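Local atomic coordinates of flavoredoxin (Methanosarcina acetivorans, PDB entry 3BNK), a protein that binds flavin mononucleotide and probably serves in electron transfer. Residues L34-R39 with P128-F133; E98-E103 with T114-C119; Y146-Q149 with K155-D158. All blocks are in the same frame, centred on the assembly; numbering follows the deposited sequence.

Contact 1 (L34-R39 with P128-F133). With FMN (flavin mononucleotide), chain D.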
loop_
_atom_site.group_PDB
_atom_site.type_symbol
_atom_site.label_atom_id
_atom_site.label_comp_id
_atom_site.label_asym_id
_atom_site.label_seq_id
_atom_site.Cartn_x
_atom_site.Cartn_y
_atom_site.Cartn_z
ATOM N N LEU B 34 -11.069 1.627 2.819
ATOM C CA LEU B 34 -9.707 1.426 3.347
ATOM C C LEU B 34 -8.634 1.582 2.271
ATOM O O LEU B 34 -8.655 0.896 1.265
ATOM C CB LEU B 34 -9.570 0.048 4.038
ATOM C CG LEU B 34 -8.157 -0.401 4.458
ATOM C CD1 LEU B 34 -7.812 0.133 5.828
ATOM C CD2 LEU B 34 -8.013 -1.937 4.451
ATOM N N GLY B 35 -7.689 2.482 2.514
ATOM C CA GLY B 35 -6.573 2.728 1.598
ATOM C C GLY B 35 -5.263 2.296 2.223
ATOM O O GLY B 35 -4.277 2.069 1.516
ATOM N N TRP B 36 -5.248 2.177 3.555
ATOM C CA TRP B 36 -4.051 1.746 4.288
ATOM C C TRP B 36 -4.000 0.216 4.372
ATOM O O TRP B 36 -4.271 -0.365 5.436
ATOM C CB TRP B 36 -4.001 2.369 5.700
ATOM C CG TRP B 36 -3.909 3.904 5.735
ATOM C CD1 TRP B 36 -4.139 4.773 4.696
ATOM C CD2 TRP B 36 -3.615 4.720 6.876
ATOM N NE1 TRP B 36 -3.995 6.069 5.113
ATOM C CE2 TRP B 36 -3.681 6.072 6.451
ATOM C CE3 TRP B 36 -3.323 4.445 8.221
ATOM C CZ2 TRP B 36 -3.432 7.147 7.317
ATOM C CZ3 TRP B 36 -3.084 5.516 9.083
ATOM C CH2 TRP B 36 -3.143 6.852 8.625
ATOM N N VAL B 37 -3.678 -0.415 3.241
ATOM C CA VAL B 37 -3.519 -1.871 3.146
ATOM C C VAL B 37 -2.217 -2.151 2.446
ATOM O O VAL B 37 -1.921 -1.537 1.422
ATOM C CB VAL B 37 -4.497 -2.599 2.190
ATOM C CG1 VAL B 37 -4.954 -3.966 2.802
ATOM C CG2 VAL B 37 -5.614 -1.688 1.622
ATOM N N SER B 38 -1.488 -3.135 2.944
ATOM C CA SER B 38 -0.267 -3.564 2.307
ATOM C C SER B 38 0.049 -4.991 2.688
ATOM O O SER B 38 -0.345 -5.435 3.754
ATOM C CB SER B 38 0.898 -2.686 2.757
ATOM O OG SER B 38 2.074 -3.213 2.227
ATOM N N ARG B 39 0.786 -5.689 1.817
ATOM C CA ARG B 39 1.438 -6.946 2.214
ATOM C C ARG B 39 2.499 -6.674 3.282
ATOM O O ARG B 39 3.095 -5.584 3.349
ATOM C CB ARG B 39 2.008 -7.713 1.015
ATOM C CG ARG B 39 0.957 -8.481 0.204
ATOM C CD ARG B 39 0.398 -9.705 0.938
ATOM N NE ARG B 39 1.413 -10.725 1.203
ATOM C CZ ARG B 39 1.687 -11.740 0.378
ATOM N NH1 ARG B 39 1.017 -11.881 -0.758
ATOM N NH2 ARG B 39 2.634 -12.613 0.684
ATOM N N PRO B 128 -0.481 5.426 18.266
ATOM C CA PRO B 128 -1.261 6.455 18.983
ATOM C C PRO B 128 -2.718 6.662 18.545
ATOM O O PRO B 128 -3.602 6.751 19.411
ATOM C CB PRO B 128 -0.451 7.738 18.753
ATOM C CG PRO B 128 0.966 7.252 18.574
ATOM C CD PRO B 128 0.853 5.925 17.864
ATOM N N THR B 129 -2.963 6.742 17.230
ATOM C CA THR B 129 -4.296 7.059 16.690
ATOM C C THR B 129 -4.965 5.919 15.885
ATOM O O THR B 129 -6.141 6.023 15.517
ATOM C CB THR B 129 -4.273 8.371 15.840
ATOM O OG1 THR B 129 -3.428 8.214 14.702
ATOM C CG2 THR B 129 -3.787 9.586 16.667
ATOM N N ASN B 130 -4.226 4.832 15.644
ATOM C CA ASN B 130 -4.662 3.751 14.755
ATOM C C ASN B 130 -4.257 2.376 15.269
ATOM O O ASN B 130 -3.250 2.229 15.960
ATOM C CB ASN B 130 -4.034 3.911 13.352
ATOM C CG ASN B 130 -4.374 5.230 12.693
ATOM O OD1 ASN B 130 -3.885 6.284 13.102
ATOM N ND2 ASN B 130 -5.209 5.182 11.657
ATOM N N TYR B 131 -5.039 1.365 14.913
ATOM C CA TYR B 131 -4.529 0.006 14.921
ATOM C C TYR B 131 -4.024 -0.366 13.530
ATOM O O TYR B 131 -4.509 0.161 12.517
ATOM C CB TYR B 131 -5.584 -1.008 15.375
ATOM C CG TYR B 131 -6.089 -0.745 16.761
ATOM C CD1 TYR B 131 -7.278 -0.052 16.962
ATOM C CD2 TYR B 131 -5.357 -1.158 17.881
ATOM C CE1 TYR B 131 -7.744 0.212 18.246
ATOM C CE2 TYR B 131 -5.816 -0.891 19.170
ATOM C CZ TYR B 131 -7.013 -0.202 19.338
ATOM O OH TYR B 131 -7.482 0.070 20.602
ATOM N N PHE B 132 -3.037 -1.260 13.505
ATOM C CA PHE B 132 -2.638 -1.958 12.296
ATOM C C PHE B 132 -2.791 -3.456 12.586
ATOM O O PHE B 132 -1.998 -4.058 13.330
ATOM C CB PHE B 132 -1.222 -1.565 11.871
ATOM C CG PHE B 132 -0.911 -1.835 10.410
ATOM C CD1 PHE B 132 -1.438 -1.020 9.400
ATOM C CD2 PHE B 132 -0.041 -2.870 10.045
ATOM C CE1 PHE B 132 -1.128 -1.249 8.046
ATOM C CE2 PHE B 132 0.279 -3.109 8.680
ATOM C CZ PHE B 132 -0.266 -2.293 7.693
ATOM N N PHE B 133 -3.863 -4.019 12.031
ATOM C CA PHE B 133 -4.201 -5.440 12.167
ATOM C C PHE B 133 -3.460 -6.256 11.108
ATOM O O PHE B 133 -3.754 -6.128 9.910
ATOM C CB PHE B 133 -5.712 -5.654 11.978
ATOM C CG PHE B 133 -6.580 -5.042 13.047
ATOM C CD1 PHE B 133 -7.363 -3.924 12.766
ATOM C CD2 PHE B 133 -6.647 -5.603 14.325
ATOM C CE1 PHE B 133 -8.186 -3.357 13.745
ATOM C CE2 PHE B 133 -7.468 -5.052 15.309
ATOM C CZ PHE B 133 -8.242 -3.926 15.022
HETATM N N1 FMN D . -10.040 5.119 7.649
HETATM C C2 FMN D . -9.018 4.398 8.234
HETATM O O2 FMN D . -8.981 4.306 9.455
HETATM N N3 FMN D . -8.056 3.781 7.451
HETATM C C4 FMN D . -8.130 3.899 6.073
HETATM O O4 FMN D . -7.270 3.361 5.386
HETATM C C4A FMN D . -9.165 4.633 5.479
HETATM N N5 FMN D . -9.242 4.766 4.100
HETATM C C5A FMN D . -10.273 5.475 3.511
HETATM C C6 FMN D . -10.329 5.560 2.115
HETATM C C7 FMN D . -11.363 6.282 1.500
HETATM C C7M FMN D . -11.452 6.265 0.003
HETATM C C8 FMN D . -12.340 6.909 2.287
HETATM C C8M FMN D . -13.594 7.482 1.661
HETATM C C9 FMN D . -12.282 6.801 3.683
HETATM C C9A FMN D . -11.260 6.082 4.306
HETATM N N10 FMN D . -11.191 5.962 5.699
HETATM C C10 FMN D . -10.138 5.246 6.278
HETATM C "C1'" FMN D . -12.286 6.513 6.573
HETATM C "C2'" FMN D . -13.254 5.444 7.065
HETATM O "O2'" FMN D . -13.577 4.552 6.015
HETATM C "C3'" FMN D . -14.563 6.072 7.547
HETATM O "O3'" FMN D . -14.378 6.947 8.645
HETATM C "C4'" FMN D . -15.615 5.005 7.847
HETATM O "O4'" FMN D . -16.858 5.635 8.010
HETATM C "C5'" FMN D . -15.331 4.148 9.074
HETATM O "O5'" FMN D . -16.400 3.220 9.107
HETATM P P FMN D . -16.864 2.471 10.461
HETATM O O1P FMN D . -17.036 3.491 11.549
HETATM O O2P FMN D . -15.768 1.524 10.852
HETATM O O3P FMN D . -18.129 1.684 10.257
#
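The indole of Trp36 meets the amide of Asn130, and its backbone O lies near the ring of Phe132, in a run of chain that also grips the flavin. Leu34 begins that run with its CD1 methyl beside the flavin carbonyl, 3.3 Å from FMN O4, adding van der Waals packing to a group that the next two residues hold by hydrogen bonds. Gly35 turns its backbone N toward the cofactor, donating to FMN O4 at 3.0 Å and weakly to N5. The next amide, Trp36 N, also donates to FMN O4, at 3.0 Å with an N-H...O angle of 157°, so two backbone donors hold this carbonyl. Trp36 is the centre of an inverse gamma turn, closed by a weak bond from Val37 N to Gly35 O. With CG anti to the carbonyl carbon (chi1 -63°), the indole projects toward Asn130; FMN C4 lies over one of its faces, offset toward the rim. Trp36 CZ3 meets Asn130 ND2 at 3.4 Å, the amide plane inclined 26° to the ring. Asn130 OD1 accepts from Thr129 OG1 and from Ala42 N of the second subunit, and together these bonds probably limit the amide's rotation. Shortened to an alanine here, the Trp36 side chain would probably leave Asn130 ND2 and the flank of FMN O4 without the indole packed against them. Phe132 adds a looser contact, its CE1 4.2 Å from Trp36 O, while its ring meets Phe132 of the second subunit with nearly parallel planes. In the antiparallel sheet, strand 46-52 runs between the two segments, Trp36 pairing with Gly50 and Tyr131 with Val51; Leu34, Trp36 and Val37 also pack on strand 16-25, and Tyr131 and Phe133 on helix 57-64.

Contact 2 (E98-E103 with T114-C119)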
loop_
_atom_site.group_PDB
_atom_site.type_symbol
_atom_site.label_atom_id
_atom_site.label_comp_id
_atom_site.label_asym_id
_atom_site.label_seq_id
_atom_site.Cartn_x
_atom_site.Cartn_y
_atom_site.Cartn_z
ATOM N N GLU B 98 -24.443 -7.465 -1.337
ATOM C CA GLU B 98 -24.691 -8.888 -1.130
ATOM C C GLU B 98 -23.482 -9.462 -0.400
ATOM O O GLU B 98 -22.358 -9.425 -0.910
ATOM C CB GLU B 98 -24.884 -9.628 -2.460
ATOM C CG GLU B 98 -26.230 -9.441 -3.144
ATOM C CD GLU B 98 -26.353 -10.263 -4.432
ATOM O OE1 GLU B 98 -27.396 -10.942 -4.606
ATOM O OE2 GLU B 98 -25.399 -10.246 -5.259
ATOM N N VAL B 99 -23.717 -9.990 0.794
ATOM C CA VAL B 99 -22.626 -10.468 1.637
ATOM C C VAL B 99 -22.511 -11.997 1.634
ATOM O O VAL B 99 -23.508 -12.714 1.759
ATOM C CB VAL B 99 -22.741 -9.906 3.089
ATOM C CG1 VAL B 99 -21.683 -10.526 4.011
ATOM C CG2 VAL B 99 -22.626 -8.381 3.077
ATOM N N PHE B 100 -21.283 -12.476 1.475
ATOM C CA PHE B 100 -20.970 -13.894 1.632
ATOM C C PHE B 100 -19.826 -14.085 2.634
ATOM O O PHE B 100 -18.963 -13.218 2.801
ATOM C CB PHE B 100 -20.685 -14.571 0.271
ATOM C CG PHE B 100 -19.316 -14.277 -0.307
ATOM C CD1 PHE B 100 -18.298 -15.236 -0.240
ATOM C CD2 PHE B 100 -19.042 -13.061 -0.936
ATOM C CE1 PHE B 100 -17.022 -14.984 -0.760
ATOM C CE2 PHE B 100 -17.774 -12.804 -1.470
ATOM C CZ PHE B 100 -16.763 -13.775 -1.372
ATOM N N TYR B 101 -19.853 -15.222 3.317
ATOM C CA TYR B 101 -18.816 -15.599 4.253
ATOM C C TYR B 101 -18.044 -16.783 3.700
ATOM O O TYR B 101 -18.459 -17.408 2.712
ATOM C CB TYR B 101 -19.432 -15.928 5.615
ATOM C CG TYR B 101 -19.947 -14.709 6.357
ATOM C CD1 TYR B 101 -21.260 -14.250 6.162
ATOM C CD2 TYR B 101 -19.126 -14.009 7.242
ATOM C CE1 TYR B 101 -21.745 -13.120 6.845
ATOM C CE2 TYR B 101 -19.600 -12.880 7.936
ATOM C CZ TYR B 101 -20.911 -12.442 7.728
ATOM O OH TYR B 101 -21.393 -11.334 8.398
ATOM N N GLY B 102 -16.904 -17.067 4.326
ATOM C CA GLY B 102 -16.021 -18.145 3.883
ATOM C C GLY B 102 -15.572 -19.006 5.040
ATOM O O GLY B 102 -16.294 -19.142 6.031
ATOM N N GLU B 103 -14.359 -19.548 4.918
ATOM C CA GLU B 103 -13.816 -20.558 5.847
ATOM C C GLU B 103 -13.697 -20.082 7.299
ATOM O O GLU B 103 -13.835 -20.877 8.236
ATOM C CB GLU B 103 -12.453 -21.068 5.353
ATOM C CG GLU B 103 -12.487 -21.843 4.022
ATOM C CD GLU B 103 -11.092 -22.156 3.450
ATOM O OE1 GLU B 103 -10.069 -21.966 4.150
ATOM O OE2 GLU B 103 -11.015 -22.614 2.285
ATOM N N THR B 114 -14.394 -7.488 -7.026
ATOM C CA THR B 114 -13.721 -8.331 -7.995
ATOM C C THR B 114 -12.783 -9.351 -7.364
ATOM O O THR B 114 -12.423 -10.355 -8.000
ATOM C CB THR B 114 -12.957 -7.487 -9.031
ATOM O OG1 THR B 114 -11.801 -6.890 -8.419
ATOM C CG2 THR B 114 -13.887 -6.411 -9.619
ATOM N N LEU B 115 -12.385 -9.074 -6.125
ATOM C CA LEU B 115 -11.417 -9.884 -5.388
ATOM C C LEU B 115 -11.659 -9.685 -3.894
ATOM O O LEU B 115 -11.811 -8.548 -3.423
ATOM C CB LEU B 115 -9.973 -9.493 -5.767
ATOM C CG LEU B 115 -8.769 -10.113 -5.029
ATOM C CD1 LEU B 115 -8.536 -11.618 -5.366
ATOM C CD2 LEU B 115 -7.516 -9.325 -5.317
ATOM N N ASN B 116 -11.711 -10.800 -3.167
ATOM C CA ASN B 116 -11.910 -10.791 -1.707
ATOM C C ASN B 116 -10.845 -11.616 -0.994
ATOM O O ASN B 116 -10.655 -12.792 -1.305
ATOM C CB ASN B 116 -13.300 -11.331 -1.318
ATOM C CG ASN B 116 -14.376 -10.982 -2.326
ATOM O OD1 ASN B 116 -14.612 -11.730 -3.282
ATOM N ND2 ASN B 116 -15.062 -9.862 -2.101
ATOM N N LEU B 117 -10.147 -10.980 -0.057
ATOM C CA LEU B 117 -9.134 -11.644 0.755
ATOM C C LEU B 117 -9.657 -11.820 2.174
ATOM O O LEU B 117 -9.918 -10.846 2.868
ATOM C CB LEU B 117 -7.808 -10.863 0.742
ATOM C CG LEU B 117 -7.268 -10.375 -0.613
ATOM C CD1 LEU B 117 -5.928 -9.645 -0.459
ATOM C CD2 LEU B 117 -7.163 -11.509 -1.688
ATOM N N GLU B 118 -9.821 -13.076 2.583
ATOM C CA GLU B 118 -10.371 -13.433 3.882
ATOM C C GLU B 118 -9.203 -13.651 4.847
ATOM O O GLU B 118 -8.367 -14.517 4.620
ATOM C CB GLU B 118 -11.245 -14.687 3.740
ATOM C CG GLU B 118 -11.946 -15.169 5.005
ATOM C CD GLU B 118 -12.732 -16.476 4.783
ATOM O OE1 GLU B 118 -12.426 -17.215 3.817
ATOM O OE2 GLU B 118 -13.655 -16.754 5.581
ATOM N N CYS B 119 -9.142 -12.854 5.915
ATOM C CA CYS B 119 -7.918 -12.782 6.713
ATOM C C CYS B 119 -8.088 -13.109 8.182
ATOM O O CYS B 119 -9.058 -12.690 8.824
ATOM C CB CYS B 119 -7.237 -11.413 6.561
ATOM S SG CYS B 119 -6.982 -10.945 4.839
HETATM O O HOH W 1 -15.696 -15.337 6.256
#
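Phe100 and Asn116 meet because Phe100 places CG between its backbone N and carbonyl carbon (chi1 77°), swinging the ring toward strand 115-126, while Glu118, with CG anti to the backbone N (chi1 -178°) and its chain extended beyond, spans the gap to Gly102 and Glu103. Asn116 OD1 comes to the edge of the Phe100 ring, in its plane, 3.5 Å from CZ, and the amide stands almost perpendicular to the ring at 85°. The weakly positive rim of an aromatic ring is a suitable neighbour for a carbonyl oxygen. The amide's stronger partners lie outside: ND2 donates to Asn70 OD1 and Ile110 O, and OD1 accepts from Lys4 NZ of the second subunit.

The carboxylate of Glu118 lies against the backbone of Gly102 and Glu103, in the loop after strand 99-100. OE1 takes a weak hydrogen bond from Glu103 N at 3.2 Å, and OE2 accepts from a water at 2.6 Å that itself accepts from Gly102 N at 2.9 Å. A CB at Gly102 would fall about 2.5 Å from Glu118 OE1, so the lack of a side chain fits this close approach. Leu104 N also donates to OE2 and Tyr141 OH bonds OE1, so both oxygens of this buried group are served by neutral partners.

Glu118 thus links the loop's N-H groups, directly and through water, to strand 115-126. These donors are likely to stabilise its negative charge. Glu103 OE1, 5.3 Å from Glu118 OE1, would probably oppose it slightly, but the salt bridge of Glu103 with Lys6 of the second subunit is likely to offset much of that repulsion.

Contact 3 (Y146-Q149 with K155-D158)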
loop_
_atom_site.group_PDB
_atom_site.type_symbol
_atom_site.label_atom_id
_atom_site.label_comp_id
_atom_site.label_asym_id
_atom_site.label_seq_id
_atom_site.Cartn_x
_atom_site.Cartn_y
_atom_site.Cartn_z
ATOM N N TYR B 146 -12.190 -12.314 -14.083
ATOM C CA TYR B 146 -11.184 -11.395 -13.564
ATOM C C TYR B 146 -9.789 -12.010 -13.631
ATOM O O TYR B 146 -8.809 -11.391 -13.217
ATOM C CB TYR B 146 -11.533 -10.979 -12.127
ATOM C CG TYR B 146 -12.856 -10.246 -12.002
ATOM C CD1 TYR B 146 -13.882 -10.736 -11.180
ATOM C CD2 TYR B 146 -13.091 -9.072 -12.718
ATOM C CE1 TYR B 146 -15.097 -10.061 -11.062
ATOM C CE2 TYR B 146 -14.305 -8.395 -12.619
ATOM C CZ TYR B 146 -15.300 -8.889 -11.796
ATOM O OH TYR B 146 -16.496 -8.201 -11.707
ATOM N N LEU B 147 -9.701 -13.227 -14.161
ATOM C CA LEU B 147 -8.445 -13.974 -14.130
ATOM C C LEU B 147 -7.805 -14.136 -15.499
ATOM O O LEU B 147 -8.499 -14.283 -16.508
ATOM C CB LEU B 147 -8.643 -15.349 -13.472
ATOM C CG LEU B 147 -9.296 -15.388 -12.086
ATOM C CD1 LEU B 147 -9.540 -16.831 -11.676
ATOM C CD2 LEU B 147 -8.474 -14.667 -11.033
ATOM N N ILE B 148 -6.478 -14.075 -15.530
ATOM C CA ILE B 148 -5.719 -14.505 -16.702
ATOM C C ILE B 148 -4.724 -15.552 -16.236
ATOM O O ILE B 148 -3.935 -15.297 -15.329
ATOM C CB ILE B 148 -5.028 -13.330 -17.464
ATOM C CG1 ILE B 148 -6.092 -12.403 -18.080
ATOM C CG2 ILE B 148 -4.090 -13.872 -18.565
ATOM C CD1 ILE B 148 -5.536 -11.240 -18.893
ATOM N N GLN B 149 -4.780 -16.727 -16.864
ATOM C CA GLN B 149 -3.993 -17.905 -16.449
ATOM C C GLN B 149 -4.062 -18.160 -14.926
ATOM O O GLN B 149 -3.037 -18.333 -14.273
ATOM C CB GLN B 149 -2.535 -17.821 -16.943
ATOM C CG GLN B 149 -2.387 -17.695 -18.466
ATOM C CD GLN B 149 -1.336 -18.638 -19.065
ATOM O OE1 GLN B 149 -0.310 -18.937 -18.439
ATOM N NE2 GLN B 149 -1.596 -19.112 -20.287
ATOM N N LYS B 155 -6.562 -5.055 -15.278
ATOM C CA LYS B 155 -7.414 -4.349 -16.249
ATOM C C LYS B 155 -8.845 -4.904 -16.255
ATOM O O LYS B 155 -9.809 -4.147 -16.412
ATOM C CB LYS B 155 -6.802 -4.374 -17.660
ATOM C CG LYS B 155 -5.461 -3.667 -17.803
ATOM C CD LYS B 155 -5.624 -2.184 -18.127
ATOM C CE LYS B 155 -5.273 -1.286 -16.964
ATOM N NZ LYS B 155 -5.321 0.152 -17.387
ATOM N N LYS B 156 -8.975 -6.219 -16.071
ATOM C CA LYS B 156 -10.271 -6.844 -15.880
ATOM C C LYS B 156 -10.925 -6.345 -14.589
ATOM O O LYS B 156 -12.116 -6.043 -14.566
ATOM C CB LYS B 156 -10.132 -8.365 -15.855
ATOM C CG LYS B 156 -10.144 -9.029 -17.239
ATOM C CD LYS B 156 -9.645 -10.479 -17.144
ATOM C CE LYS B 156 -10.006 -11.298 -18.389
ATOM N NZ LYS B 156 -9.833 -12.789 -18.168
ATOM N N MET B 157 -10.127 -6.250 -13.525
ATOM C CA MET B 157 -10.600 -5.801 -12.209
ATOM C C MET B 157 -11.092 -4.361 -12.210
ATOM O O MET B 157 -12.071 -4.042 -11.531
ATOM C CB MET B 157 -9.493 -5.963 -11.166
ATOM C CG MET B 157 -9.103 -7.418 -10.936
ATOM S SD MET B 157 -7.762 -7.651 -9.773
ATOM C CE MET B 157 -8.362 -6.757 -8.343
ATOM N N ASP B 158 -10.407 -3.511 -12.978
ATOM C CA ASP B 158 -10.661 -2.063 -13.019
ATOM C C ASP B 158 -10.814 -1.449 -11.608
ATOM O O ASP B 158 -11.857 -0.838 -11.293
ATOM C CB ASP B 158 -11.871 -1.738 -13.919
ATOM C CG ASP B 158 -12.068 -0.238 -14.139
ATOM O OD1 ASP B 158 -13.240 0.214 -14.095
ATOM O OD2 ASP B 158 -11.070 0.487 -14.354
#
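The ring of Tyr146 presents its edge to the helix end: Lys156 O lies in the ring plane, 3.7 Å from Tyr146 CD2, where aromatic hydrogens suit a carbonyl oxygen. Met157 CA approaches the same ring obliquely, and the CG methylene of Met157 adds a loose apolar touch, 4.5 Å from Tyr146 CB. The side chain of Lys156 extends along the backbone of Tyr146 to Leu147. Its chain is stretched out beyond CG, with Lys156 CD 3.8 Å from Tyr146 C, before Lys156 NZ donates to Leu147 O at 2.6 Å. The ammonium sits above the carbonyl plane, 42° out of it, and so does not use a lone-pair direction. Ile148 CG1 lies 3.8 Å from Lys156 NZ, flanking the end of the lysine with a branched apolar chain. Length and charge both suit lysine here: the aliphatic part packs and the tip ties down a strand carbonyl. Lys156 N is bonded to Asp153 OD2. The arrangement is that of a short beta hairpin, 147-148 paired with 151-152, leading directly into helix 154-157, which folds back over the hairpin's first strand.

From the N terminus, the chain first lays down 34-39 at the flavin, then returns 89 residues later with 128-133 to close contact 1, the longest loop of the three. Contact 2 opens and closes within that loop: 98-103 leads, after a short excursion through strand 109-110, into 114-119. Contact 3 follows in series, joining 146-149 to 155-158 across the five residues 150-154, which hold the second hairpin strand 151-152 and the start of helix 154-157. Strands 115-126 and 130-142 are sheet neighbours, connecting contacts 1 and 2, whose atoms do not touch. Contacts 2 and 3 do meet, Thr114 and Leu115 packing on Met157, and Thr114 on Tyr146. All three also reach the second subunit.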